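Side-chain contacts in heat shock protein-related protein (Deinococcus radiodurans, PDB 4FEI), which is a small heat shock protein of the alpha-crystallin family, probably acting as a chaperone that keeps stress-damaged proteins from aggregating: residues D10-G15 with V86-F91; L22-V27 with G61-E66; V27-L32 with A80-G85; L34-G39 with E71-A76. One frame throughout, in Å; residues are numbered along the deposited sequence.

Contact 1. Residues D10-G15 with V86-F91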
loop_
_atom_site.group_PDB
_atom_site.type_symbol
_atom_site.label_atom_id
_atom_site.label_comp_id
_atom_site.label_asym_id
_atom_site.label_seq_id
_atom_site.Cartn_x
_atom_site.Cartn_y
_atom_site.Cartn_z
ATOM N N ASP A 10 -8.998 -5.410 5.635
ATOM C CA ASP A 10 -9.096 -6.437 6.659
ATOM C C ASP A 10 -10.001 -5.939 7.786
ATOM O O ASP A 10 -10.013 -4.759 8.111
ATOM C CB ASP A 10 -7.706 -6.701 7.289
ATOM C CG ASP A 10 -6.819 -7.603 6.429
ATOM O OD1 ASP A 10 -7.323 -8.165 5.428
ATOM O OD2 ASP A 10 -5.631 -7.736 6.772
ATOM N N TRP A 11 -10.704 -6.861 8.407
ATOM C CA TRP A 11 -11.364 -6.631 9.684
ATOM C C TRP A 11 -10.684 -7.461 10.769
ATOM O O TRP A 11 -10.587 -8.674 10.681
ATOM C CB TRP A 11 -12.836 -7.007 9.594
ATOM C CG TRP A 11 -13.638 -5.989 8.779
ATOM C CD1 TRP A 11 -14.064 -6.124 7.482
ATOM C CD2 TRP A 11 -14.115 -4.709 9.234
ATOM N NE1 TRP A 11 -14.768 -4.979 7.099
ATOM C CE2 TRP A 11 -14.801 -4.100 8.152
ATOM C CE3 TRP A 11 -14.039 -4.029 10.445
ATOM C CZ2 TRP A 11 -15.423 -2.847 8.260
ATOM C CZ3 TRP A 11 -14.633 -2.760 10.551
ATOM C CH2 TRP A 11 -15.311 -2.185 9.465
ATOM N N ARG A 12 -10.164 -6.782 11.776
ATOM C CA ARG A 12 -9.488 -7.466 12.881
ATOM C C ARG A 12 -10.358 -7.376 14.139
ATOM O O ARG A 12 -10.924 -6.320 14.453
ATOM C CB ARG A 12 -8.102 -6.850 13.127
ATOM C CG ARG A 12 -7.358 -7.400 14.368
ATOM C CD ARG A 12 -6.008 -6.708 14.543
ATOM N NE ARG A 12 -6.090 -5.233 14.632
ATOM C CZ ARG A 12 -5.070 -4.402 14.377
ATOM N NH1 ARG A 12 -3.876 -4.893 13.982
ATOM N NH2 ARG A 12 -5.240 -3.074 14.492
ATOM N N ASP A 13 -10.485 -8.507 14.817
ATOM C CA ASP A 13 -11.187 -8.576 16.064
ATOM C C ASP A 13 -10.195 -8.134 17.116
ATOM O O ASP A 13 -9.242 -8.837 17.399
ATOM C CB ASP A 13 -11.633 -10.021 16.295
ATOM C CG ASP A 13 -12.308 -10.236 17.640
ATOM O OD1 ASP A 13 -12.663 -9.244 18.322
ATOM O OD2 ASP A 13 -12.474 -11.430 18.018
ATOM N N ALA A 14 -10.413 -6.959 17.688
ATOM C CA ALA A 14 -9.578 -6.486 18.793
ATOM C C ALA A 14 -10.373 -6.468 20.129
ATOM O O ALA A 14 -10.319 -5.490 20.898
ATOM C CB ALA A 14 -9.027 -5.134 18.473
ATOM N N GLY A 15 -11.101 -7.548 20.395
ATOM C CA GLY A 15 -11.790 -7.716 21.677
ATOM C C GLY A 15 -12.920 -6.720 21.923
ATOM O O GLY A 15 -14.064 -6.963 21.552
ATOM N N VAL A 86 -1.048 2.571 5.609
ATOM C CA VAL A 86 -2.156 1.768 6.141
ATOM C C VAL A 86 -3.112 2.649 6.948
ATOM O O VAL A 86 -2.702 3.311 7.919
ATOM C CB VAL A 86 -1.610 0.595 7.021
ATOM C CG1 VAL A 86 -2.733 -0.185 7.761
ATOM C CG2 VAL A 86 -0.679 -0.341 6.181
ATOM N N LEU A 87 -4.388 2.611 6.587
ATOM C CA LEU A 87 -5.416 3.263 7.377
ATOM C C LEU A 87 -6.032 2.308 8.394
ATOM O O LEU A 87 -6.624 1.317 8.029
ATOM C CB LEU A 87 -6.495 3.821 6.460
ATOM C CG LEU A 87 -7.662 4.545 7.156
ATOM C CD1 LEU A 87 -7.210 5.844 7.787
ATOM C CD2 LEU A 87 -8.726 4.792 6.139
ATOM N N THR A 88 -5.914 2.631 9.678
ATOM C CA THR A 88 -6.526 1.846 10.758
ATOM C C THR A 88 -7.712 2.615 11.316
ATOM O O THR A 88 -7.546 3.691 11.895
ATOM C CB THR A 88 -5.477 1.563 11.883
ATOM O OG1 THR A 88 -4.305 0.948 11.315
ATOM C CG2 THR A 88 -6.057 0.665 12.993
ATOM N N VAL A 89 -8.906 2.066 11.130
ATOM C CA VAL A 89 -10.111 2.639 11.685
ATOM C C VAL A 89 -10.670 1.744 12.802
ATOM O O VAL A 89 -11.029 0.611 12.565
ATOM C CB VAL A 89 -11.236 2.836 10.589
ATOM C CG1 VAL A 89 -12.403 3.743 11.144
ATOM C CG2 VAL A 89 -10.650 3.361 9.256
ATOM N N ARG A 90 -10.794 2.285 14.002
ATOM C CA ARG A 90 -11.169 1.524 15.162
ATOM C C ARG A 90 -12.597 1.884 15.655
ATOM O O ARG A 90 -12.936 3.069 15.813
ATOM C CB ARG A 90 -10.138 1.801 16.246
ATOM C CG ARG A 90 -10.134 0.821 17.359
ATOM C CD ARG A 90 -8.730 0.763 17.985
ATOM N NE ARG A 90 -8.600 -0.427 18.815
ATOM C CZ ARG A 90 -7.465 -0.839 19.357
ATOM N NH1 ARG A 90 -7.461 -1.941 20.093
ATOM N NH2 ARG A 90 -6.334 -0.157 19.156
ATOM N N PHE A 91 -13.410 0.857 15.915
ATOM C CA PHE A 91 -14.769 1.045 16.361
ATOM C C PHE A 91 -14.954 0.211 17.621
ATOM O O PHE A 91 -14.378 -0.899 17.742
ATOM C CB PHE A 91 -15.791 0.548 15.317
ATOM C CG PHE A 91 -15.717 1.231 13.979
ATOM C CD1 PHE A 91 -16.484 2.352 13.721
ATOM C CD2 PHE A 91 -14.881 0.733 12.954
ATOM C CE1 PHE A 91 -16.432 2.997 12.471
ATOM C CE2 PHE A 91 -14.808 1.363 11.721
ATOM C CZ PHE A 91 -15.605 2.504 11.482
HETATM O O HOH W 1 -3.222 -0.948 12.992
#

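Contact 2. Residues L22-V27 with G61-E66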
loop_
_atom_site.group_PDB
_atom_site.type_symbol
_atom_site.label_atom_id
_atom_site.label_comp_id
_atom_site.label_asym_id
_atom_site.label_seq_id
_atom_site.Cartn_x
_atom_site.Cartn_y
_atom_site.Cartn_z
ATOM N N LEU A 22 -6.939 -0.754 6.069
ATOM C CA LEU A 22 -7.131 -0.502 4.630
ATOM C C LEU A 22 -5.793 -0.094 3.998
ATOM O O LEU A 22 -5.194 0.875 4.426
ATOM C CB LEU A 22 -8.206 0.585 4.433
ATOM C CG LEU A 22 -8.774 0.737 3.030
ATOM C CD1 LEU A 22 -9.734 -0.421 2.699
ATOM C CD2 LEU A 22 -9.486 2.124 2.874
ATOM N N ASP A 23 -5.328 -0.855 3.017
ATOM C CA ASP A 23 -4.032 -0.581 2.384
ATOM C C ASP A 23 -4.187 0.603 1.417
ATOM O O ASP A 23 -4.730 0.444 0.299
ATOM C CB ASP A 23 -3.509 -1.795 1.599
ATOM C CG ASP A 23 -2.951 -2.866 2.485
ATOM O OD1 ASP A 23 -2.877 -4.040 2.024
ATOM O OD2 ASP A 23 -2.559 -2.563 3.624
ATOM N N VAL A 24 -3.704 1.776 1.865
ATOM C CA VAL A 24 -3.792 2.985 1.053
ATOM C C VAL A 24 -2.395 3.677 0.863
ATOM O O VAL A 24 -2.191 4.809 1.303
ATOM C CB VAL A 24 -4.885 3.978 1.632
ATOM C CG1 VAL A 24 -6.336 3.449 1.389
ATOM C CG2 VAL A 24 -4.659 4.248 3.112
ATOM N N PRO A 25 -1.424 2.983 0.245
ATOM C CA PRO A 25 -0.117 3.644 0.091
ATOM C C PRO A 25 -0.172 4.808 -0.900
ATOM O O PRO A 25 -0.858 4.698 -1.909
ATOM C CB PRO A 25 0.799 2.513 -0.443
ATOM C CG PRO A 25 -0.096 1.619 -1.145
ATOM C CD PRO A 25 -1.426 1.649 -0.381
ATOM N N GLY A 26 0.517 5.908 -0.580
ATOM C CA GLY A 26 0.649 7.057 -1.490
ATOM C C GLY A 26 -0.594 7.967 -1.549
ATOM O O GLY A 26 -0.641 8.894 -2.370
ATOM N N VAL A 27 -1.587 7.725 -0.682
ATOM C CA VAL A 27 -2.828 8.504 -0.692
ATOM C C VAL A 27 -2.548 9.969 -0.329
ATOM O O VAL A 27 -1.635 10.242 0.470
ATOM C CB VAL A 27 -3.853 7.882 0.275
ATOM C CG1 VAL A 27 -5.241 8.495 0.151
ATOM C CG2 VAL A 27 -3.989 6.541 -0.110
ATOM N N GLY A 61 -5.795 7.148 -8.829
ATOM C CA GLY A 61 -7.016 7.929 -8.867
ATOM C C GLY A 61 -7.855 7.724 -7.615
ATOM O O GLY A 61 -7.336 7.304 -6.574
ATOM N N ARG A 62 -9.146 8.030 -7.736
ATOM C CA ARG A 62 -10.094 7.952 -6.624
ATOM C C ARG A 62 -10.538 6.521 -6.347
ATOM O O ARG A 62 -10.619 5.697 -7.255
ATOM C CB ARG A 62 -11.277 8.872 -6.883
ATOM C CG ARG A 62 -12.595 8.495 -6.203
ATOM C CD ARG A 62 -12.796 9.196 -4.878
ATOM N NE ARG A 62 -14.203 9.173 -4.565
ATOM C CZ ARG A 62 -14.799 10.014 -3.738
ATOM N NH1 ARG A 62 -14.062 10.948 -3.107
ATOM N NH2 ARG A 62 -16.105 9.893 -3.524
ATOM N N PHE A 63 -10.749 6.217 -5.070
ATOM C CA PHE A 63 -11.297 4.944 -4.661
ATOM C C PHE A 63 -12.547 5.167 -3.780
ATOM O O PHE A 63 -12.653 6.170 -3.085
ATOM C CB PHE A 63 -10.234 4.132 -3.891
ATOM C CG PHE A 63 -10.050 4.567 -2.430
ATOM C CD1 PHE A 63 -10.910 4.112 -1.407
ATOM C CD2 PHE A 63 -8.989 5.385 -2.077
ATOM C CE1 PHE A 63 -10.714 4.491 -0.106
ATOM C CE2 PHE A 63 -8.786 5.762 -0.752
ATOM C CZ PHE A 63 -9.650 5.328 0.228
ATOM N N VAL A 64 -13.480 4.229 -3.847
ATOM C CA VAL A 64 -14.649 4.263 -3.015
ATOM C C VAL A 64 -14.974 2.832 -2.577
ATOM O O VAL A 64 -15.166 1.945 -3.432
ATOM C CB VAL A 64 -15.913 4.891 -3.748
ATOM C CG1 VAL A 64 -17.132 4.907 -2.791
ATOM C CG2 VAL A 64 -15.591 6.272 -4.309
ATOM N N ARG A 65 -15.019 2.602 -1.263
ATOM C CA ARG A 65 -15.466 1.300 -0.720
ATOM C C ARG A 65 -16.640 1.434 0.242
ATOM O O ARG A 65 -16.676 2.362 1.062
ATOM C CB ARG A 65 -14.318 0.521 -0.084
ATOM C CG ARG A 65 -13.227 0.259 -1.085
ATOM C CD ARG A 65 -12.497 -0.929 -0.801
ATOM N NE ARG A 65 -13.292 -2.128 -1.028
ATOM C CZ ARG A 65 -12.888 -3.322 -0.613
ATOM N NH1 ARG A 65 -11.690 -3.449 0.011
ATOM N NH2 ARG A 65 -13.656 -4.373 -0.795
ATOM N N GLU A 66 -17.599 0.526 0.101
ATOM C CA GLU A 66 -18.748 0.415 0.994
ATOM C C GLU A 66 -18.618 -0.954 1.698
ATOM O O GLU A 66 -18.718 -2.024 1.052
ATOM C CB GLU A 66 -20.043 0.520 0.206
ATOM C CG GLU A 66 -21.177 1.185 0.909
ATOM C CD GLU A 66 -22.306 1.610 -0.047
ATOM O OE1 GLU A 66 -22.687 2.831 -0.024
ATOM O OE2 GLU A 66 -22.830 0.737 -0.807
#

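Contact 3. Residues V27-L32 with A80-G85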
loop_
_atom_site.group_PDB
_atom_site.type_symbol
_atom_site.label_atom_id
_atom_site.label_comp_id
_atom_site.label_asym_id
_atom_site.label_seq_id
_atom_site.Cartn_x
_atom_site.Cartn_y
_atom_site.Cartn_z
ATOM N N VAL A 27 -1.587 7.725 -0.682
ATOM C CA VAL A 27 -2.828 8.504 -0.692
ATOM C C VAL A 27 -2.548 9.969 -0.329
ATOM O O VAL A 27 -1.635 10.242 0.470
ATOM C CB VAL A 27 -3.853 7.882 0.275
ATOM C CG1 VAL A 27 -5.241 8.495 0.151
ATOM C CG2 VAL A 27 -3.989 6.541 -0.110
ATOM N N ASP A 28 -3.283 10.881 -0.959
ATOM C CA ASP A 28 -3.327 12.261 -0.526
ATOM C C ASP A 28 -4.192 12.217 0.744
ATOM O O ASP A 28 -5.415 11.948 0.676
ATOM C CB ASP A 28 -4.004 13.132 -1.595
ATOM C CG ASP A 28 -4.045 14.621 -1.209
ATOM O OD1 ASP A 28 -3.863 15.005 0.001
ATOM O OD2 ASP A 28 -4.253 15.441 -2.141
ATOM N N ALA A 29 -3.560 12.442 1.899
ATOM C CA ALA A 29 -4.235 12.269 3.187
ATOM C C ALA A 29 -5.470 13.171 3.295
ATOM O O ALA A 29 -6.466 12.794 3.943
ATOM C CB ALA A 29 -3.263 12.549 4.333
ATOM N N GLY A 30 -5.384 14.355 2.667
ATOM C CA GLY A 30 -6.442 15.391 2.718
ATOM C C GLY A 30 -7.702 15.030 1.928
ATOM O O GLY A 30 -8.682 15.784 1.948
ATOM N N THR A 31 -7.692 13.890 1.231
ATOM C CA THR A 31 -8.857 13.473 0.407
ATOM C C THR A 31 -9.644 12.306 1.073
ATOM O O THR A 31 -10.731 11.948 0.638
ATOM C CB THR A 31 -8.444 12.970 -1.006
ATOM O OG1 THR A 31 -7.580 11.816 -0.860
ATOM C CG2 THR A 31 -7.748 14.103 -1.849
ATOM N N LEU A 32 -9.051 11.698 2.088
ATOM C CA LEU A 32 -9.665 10.614 2.832
ATOM C C LEU A 32 -10.941 11.065 3.551
ATOM O O LEU A 32 -10.953 12.043 4.279
ATOM C CB LEU A 32 -8.646 10.062 3.843
ATOM C CG LEU A 32 -7.537 9.156 3.345
ATOM C CD1 LEU A 32 -6.467 8.947 4.436
ATOM C CD2 LEU A 32 -8.120 7.813 2.849
ATOM N N ALA A 80 -10.039 7.096 13.204
ATOM C CA ALA A 80 -9.188 6.676 12.097
ATOM C C ALA A 80 -7.776 7.223 12.213
ATOM O O ALA A 80 -7.569 8.357 12.602
ATOM C CB ALA A 80 -9.776 7.079 10.781
ATOM N N SER A 81 -6.804 6.413 11.843
ATOM C CA SER A 81 -5.401 6.777 11.931
ATOM C C SER A 81 -4.655 6.232 10.691
ATOM O O SER A 81 -4.995 5.156 10.181
ATOM C CB SER A 81 -4.868 6.155 13.208
ATOM O OG SER A 81 -3.504 6.369 13.320
ATOM N N LEU A 82 -3.663 6.974 10.197
ATOM C CA LEU A 82 -2.923 6.594 8.985
ATOM C C LEU A 82 -1.432 6.591 9.253
ATOM O O LEU A 82 -0.885 7.598 9.683
ATOM C CB LEU A 82 -3.188 7.577 7.855
ATOM C CG LEU A 82 -2.373 7.418 6.545
ATOM C CD1 LEU A 82 -2.937 6.293 5.667
ATOM C CD2 LEU A 82 -2.262 8.703 5.729
ATOM N N ALA A 83 -0.775 5.462 9.016
ATOM C CA ALA A 83 0.682 5.353 9.152
ATOM C C ALA A 83 1.215 4.269 8.214
ATOM O O ALA A 83 0.642 3.187 8.115
ATOM C CB ALA A 83 1.105 5.041 10.624
ATOM N N GLY A 84 2.313 4.576 7.543
ATOM C CA GLY A 84 2.972 3.621 6.665
ATOM C C GLY A 84 2.116 3.069 5.528
ATOM O O GLY A 84 2.243 1.909 5.179
ATOM N N GLY A 85 1.258 3.909 4.956
ATOM C CA GLY A 85 0.379 3.511 3.867
ATOM C C GLY A 85 -0.796 2.650 4.302
ATOM O O GLY A 85 -1.479 2.077 3.474
#

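Contact 4. Residues L34-G39 with E71-A76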
loop_
_atom_site.group_PDB
_atom_site.type_symbol
_atom_site.label_atom_id
_atom_site.label_comp_id
_atom_site.label_asym_id
_atom_site.label_seq_id
_atom_site.Cartn_x
_atom_site.Cartn_y
_atom_site.Cartn_z
ATOM N N LEU A 34 -14.450 9.298 5.705
ATOM C CA LEU A 34 -14.974 8.110 6.381
ATOM C C LEU A 34 -16.367 8.446 6.935
ATOM O O LEU A 34 -16.533 9.428 7.656
ATOM C CB LEU A 34 -14.070 7.726 7.556
ATOM C CG LEU A 34 -12.790 6.881 7.528
ATOM C CD1 LEU A 34 -13.113 5.470 7.044
ATOM C CD2 LEU A 34 -11.695 7.476 6.714
ATOM N N ALA A 35 -17.363 7.642 6.587
ATOM C CA ALA A 35 -18.740 7.863 7.038
ATOM C C ALA A 35 -19.411 6.538 7.405
ATOM O O ALA A 35 -19.331 5.568 6.671
ATOM C CB ALA A 35 -19.572 8.630 5.968
ATOM N N GLU A 36 -20.076 6.508 8.547
ATOM C CA GLU A 36 -20.767 5.305 8.965
ATOM C C GLU A 36 -22.276 5.520 8.943
ATOM O O GLU A 36 -22.791 6.396 9.609
ATOM C CB GLU A 36 -20.244 4.790 10.323
ATOM C CG GLU A 36 -20.373 5.750 11.486
ATOM C CD GLU A 36 -19.794 5.233 12.798
ATOM O OE1 GLU A 36 -20.079 4.059 13.164
ATOM O OE2 GLU A 36 -19.082 6.029 13.481
ATOM N N ASP A 37 -22.967 4.750 8.113
ATOM C CA ASP A 37 -24.410 4.854 7.971
ATOM C C ASP A 37 -24.943 3.537 8.449
ATOM O O ASP A 37 -24.994 2.566 7.656
ATOM C CB ASP A 37 -24.826 5.125 6.506
ATOM C CG ASP A 37 -26.348 5.317 6.338
ATOM O OD1 ASP A 37 -27.097 4.331 6.559
ATOM O OD2 ASP A 37 -26.812 6.443 5.976
ATOM N N GLY A 38 -25.285 3.503 9.748
ATOM C CA GLY A 38 -25.718 2.279 10.450
ATOM C C GLY A 38 -24.704 1.117 10.436
ATOM O O GLY A 38 -23.770 1.103 11.241
ATOM N N GLY A 39 -24.916 0.147 9.529
ATOM C CA GLY A 39 -24.137 -1.084 9.465
ATOM C C GLY A 39 -23.161 -1.152 8.291
ATOM O O GLY A 39 -22.746 -2.243 7.889
ATOM N N GLU A 71 -19.387 -7.187 12.663
ATOM C CA GLU A 71 -19.931 -7.216 14.022
ATOM C C GLU A 71 -20.586 -5.860 14.270
ATOM O O GLU A 71 -20.020 -4.842 13.888
ATOM C CB GLU A 71 -18.768 -7.384 14.992
ATOM C CG GLU A 71 -18.988 -8.373 16.081
ATOM C CD GLU A 71 -18.806 -9.798 15.583
ATOM O OE1 GLU A 71 -19.810 -10.363 15.041
ATOM O OE2 GLU A 71 -17.668 -10.350 15.764
ATOM N N PRO A 72 -21.768 -5.831 14.928
ATOM C CA PRO A 72 -22.386 -4.539 15.277
ATOM C C PRO A 72 -21.492 -3.672 16.186
ATOM O O PRO A 72 -20.877 -4.177 17.116
ATOM C CB PRO A 72 -23.698 -4.942 15.963
ATOM C CG PRO A 72 -23.482 -6.409 16.369
ATOM C CD PRO A 72 -22.615 -6.979 15.313
ATOM N N VAL A 73 -21.417 -2.376 15.890
ATOM C CA VAL A 73 -20.599 -1.442 16.669
ATOM C C VAL A 73 -21.442 -0.332 17.287
ATOM O O VAL A 73 -22.538 -0.042 16.805
ATOM C CB VAL A 73 -19.447 -0.807 15.822
ATOM C CG1 VAL A 73 -18.504 -1.892 15.266
ATOM C CG2 VAL A 73 -20.003 0.060 14.683
ATOM N N ARG A 74 -20.940 0.281 18.362
ATOM C CA ARG A 74 -21.603 1.440 18.934
ATOM C C ARG A 74 -21.580 2.587 17.929
ATOM O O ARG A 74 -20.566 2.807 17.279
ATOM C CB ARG A 74 -20.946 1.903 20.224
ATOM C CG ARG A 74 -21.159 0.996 21.425
ATOM C CD ARG A 74 -20.737 1.718 22.683
ATOM N NE ARG A 74 -21.546 2.933 22.813
ATOM C CZ ARG A 74 -21.320 3.907 23.689
ATOM N NH1 ARG A 74 -20.280 3.809 24.539
ATOM N NH2 ARG A 74 -22.133 4.972 23.721
ATOM N N PRO A 75 -22.710 3.327 17.813
ATOM C CA PRO A 75 -22.777 4.478 16.909
ATOM C C PRO A 75 -21.768 5.579 17.265
ATOM O O PRO A 75 -21.574 5.878 18.443
ATOM C CB PRO A 75 -24.221 4.976 17.097
ATOM C CG PRO A 75 -24.675 4.411 18.447
ATOM C CD PRO A 75 -24.008 3.067 18.476
ATOM N N ALA A 76 -21.144 6.168 16.250
ATOM C CA ALA A 76 -20.281 7.355 16.403
ATOM C C ALA A 76 -19.008 7.124 17.212
ATOM O O ALA A 76 -18.425 8.056 17.755
ATOM C CB ALA A 76 -21.062 8.571 16.943
#

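Contact 1. Residues D10-G15 with V86-F91
With CG anti to the backbone N (chi1 174°) and a bend at chi3 (56°), R12 brings its guanidinium up to T88, where R12 NH2 comes to 4.1 Å from T88 CG2. The two side chains cross obliquely. A water bridges the pair beside this touch: it accepts from R12 NH2 at 3.3 Å and lies 2.8 Å from T88 OG1. The main charge partner of R12 is D19, which forms a salt bridge with NE. R90 starts the same way, CG anti to its N, but stays extended to NE, laying NH1 3.9 Å from A14 CB. R12 NH2 and R90 NH2 are 5.6 Å apart; D19, which makes a long, weak ion pair with R90 NE, probably tempers their repulsion.

At a separate point the contact is apolar. W11 CH2 meets F91 CE2 at 4.2 Å, with the phenyl atom at the edge of the indole, near its plane. The strand runs out in an Asx turn spanning D13 to G15, D13 OD1 accepting from G15 N.

No hydrogen bond joins the two segments, because strand 17-23 runs between them in the four-stranded sheet of the alpha-crystallin domain; their short axes come no closer than 9.3 Å. Strand 79-83 flanks 86-92 on its other side, while D10 and W11 pair with a strand of the second subunit and carry the sheet across the dimer interface.

Contact 2. Residues L22-V27 with G61-E66
F63 is the first residue of 61-66 to reach L22 and V24, two positions after the chain turns a corner at G61. Its CG sits between the backbone N and the carbonyl carbon (chi1 79°), which stands the ring up from its strand with the far end directed at the other sheet. L22 arrives from the opposite direction, and its CD2 lies 4.0 Å from F63 CE1 and 4.2 Å from F63 CZ. The V24 side chain runs at about a right angle to that of F63; V24 CG1 is 4.0 Å from both F63 CZ and F63 CE2. The far end of the F63 ring thus abuts two neighbouring methyls, one of the leucine and one of the valine. W5 packs edge-to-face with the same ring. An alanine in place of F63 would probably leave the methyls of L22 and V24 without the ring they pack on, and the W5 indole without its aromatic mate.

This is the interior of the beta sandwich of the alpha-crystallin domain: L22 belongs to the sheet of strands 9-14, 17-23, 86-92 and 79-83, and F63 to the one formed by 33-37, 40-47 and 62-68. Just beyond V24 the chain reverses in a type II beta turn that ends at V27, with G26 taking the positive phi such a turn needs.

Two residues on from F63, R65 reaches L22 loosely, R65 CD lying 4.5 Å from L22 CD1 and R65 NH1 no nearer. Its guanidinium is engaged by other groups, NH1 bonding the carbonyl of P7 and forming a salt bridge with E57 of the second subunit.

Contact 3. Residues V27-L32 with A80-G85
The loop that carries the chain from one sheet of the alpha-crystallin sandwich to the other meets the edge strand 79-83 here, with L82 reaching over to A29 and L32. In small heat shock proteins this strand and strand 33-37 border a hydrophobic groove that commonly receives a C-terminal tail motif from a partner chain; the exposed L82 and partly exposed L32 are consistent with one end of such a groove.

L82 carries the contact. Its CG stands anti to the backbone N (chi1 174°), which sends the isobutyl group out from the strand toward the loop. CD2 does the touching: L82 CD2 lies 4.2 Å from A29 CB and 4.4 Å from L32 CD1, so one methyl touches two loop side chains. The other branch, CD1, packs on V24, next to the core. These are loose, purely apolar touches at the surface, and no hydrogen bond links the two segments.

The loop owes its shape to bonds of its own. D28 opens an Asx turn in which OD1 accepts from G30 N at 3.1 Å, the donor standing 39° above the carboxylate plane; the turn sets A29 facing L82. The carbonyl of D28 takes two bonds from one residue: T31 N donates to D28 O at 3.0 Å, and T31 OG1 donates to it at 2.7 Å, in the carbonyl plane with a C=O...O angle of 147°.

Contact 4. Residues L34-G39 with E71-A76
E36 and A76 make the close part of this contact. The glutamate takes chi1 60°, with CG between its backbone N and carbonyl carbon, and is extended beyond CG, which carries the carboxylate out from strand 33-37 to the loop. There it meets backbone: E36 OE2 is 3.4 Å from A76 CA and 3.5 Å from A76 N. A76 has positive phi and turns its methyl away, presenting its main chain to the acid.

The other oxygen sits more loosely. E36 OE1 too lies nearest A76 N, at 3.9 Å; V73 and R74 are looser still, with V73 CG2 and R74 O each 4.3 Å from E36 OE1. V73 nevertheless points toward the strand and forms the more sheltered side of the contact, since it and the E36 carboxylate both rest on F91. Toward solvent the contact thins out: R74 projects away from the strand, its guanidinium making a long, weak ion pair with E92, and P75 adds little. An alanine at E36 would probably leave the backbone of A76 without its facing carboxylate and take away the group that packs on V73 and F91.

Loop 71-76 links strand 62-68 of one sheet to strand 79-83 of the other in the alpha-crystallin sandwich. E36 lies on an outer strand of the three-stranded sheet, hydrogen-bonded to 40-47 through A35 and T42, while the loop runs beside strand 86-92, joined to it by the backbone pair R74 and E92.

How the contacts relate
From the N terminus, the chain lays down 10-15, then 22-27, 27-32 and 34-39, the first half of each contact in turn. Contact 2 closes first, when 61-66 comes back against 22-27 and joins the two sheets; contact 4 follows at 71-76, contact 3 at 80-85 and contact 1 last, at 86-91. Contact 1 therefore encloses the other three. Contact 4 lies within the span of contact 3, and contact 2 crosses both. Contacts 2 and 3 share V27 and meet where F63 touches L32. Segment 86-91 ties the set together, bonding to L22 and S81 and packing F91 on V73 and E36.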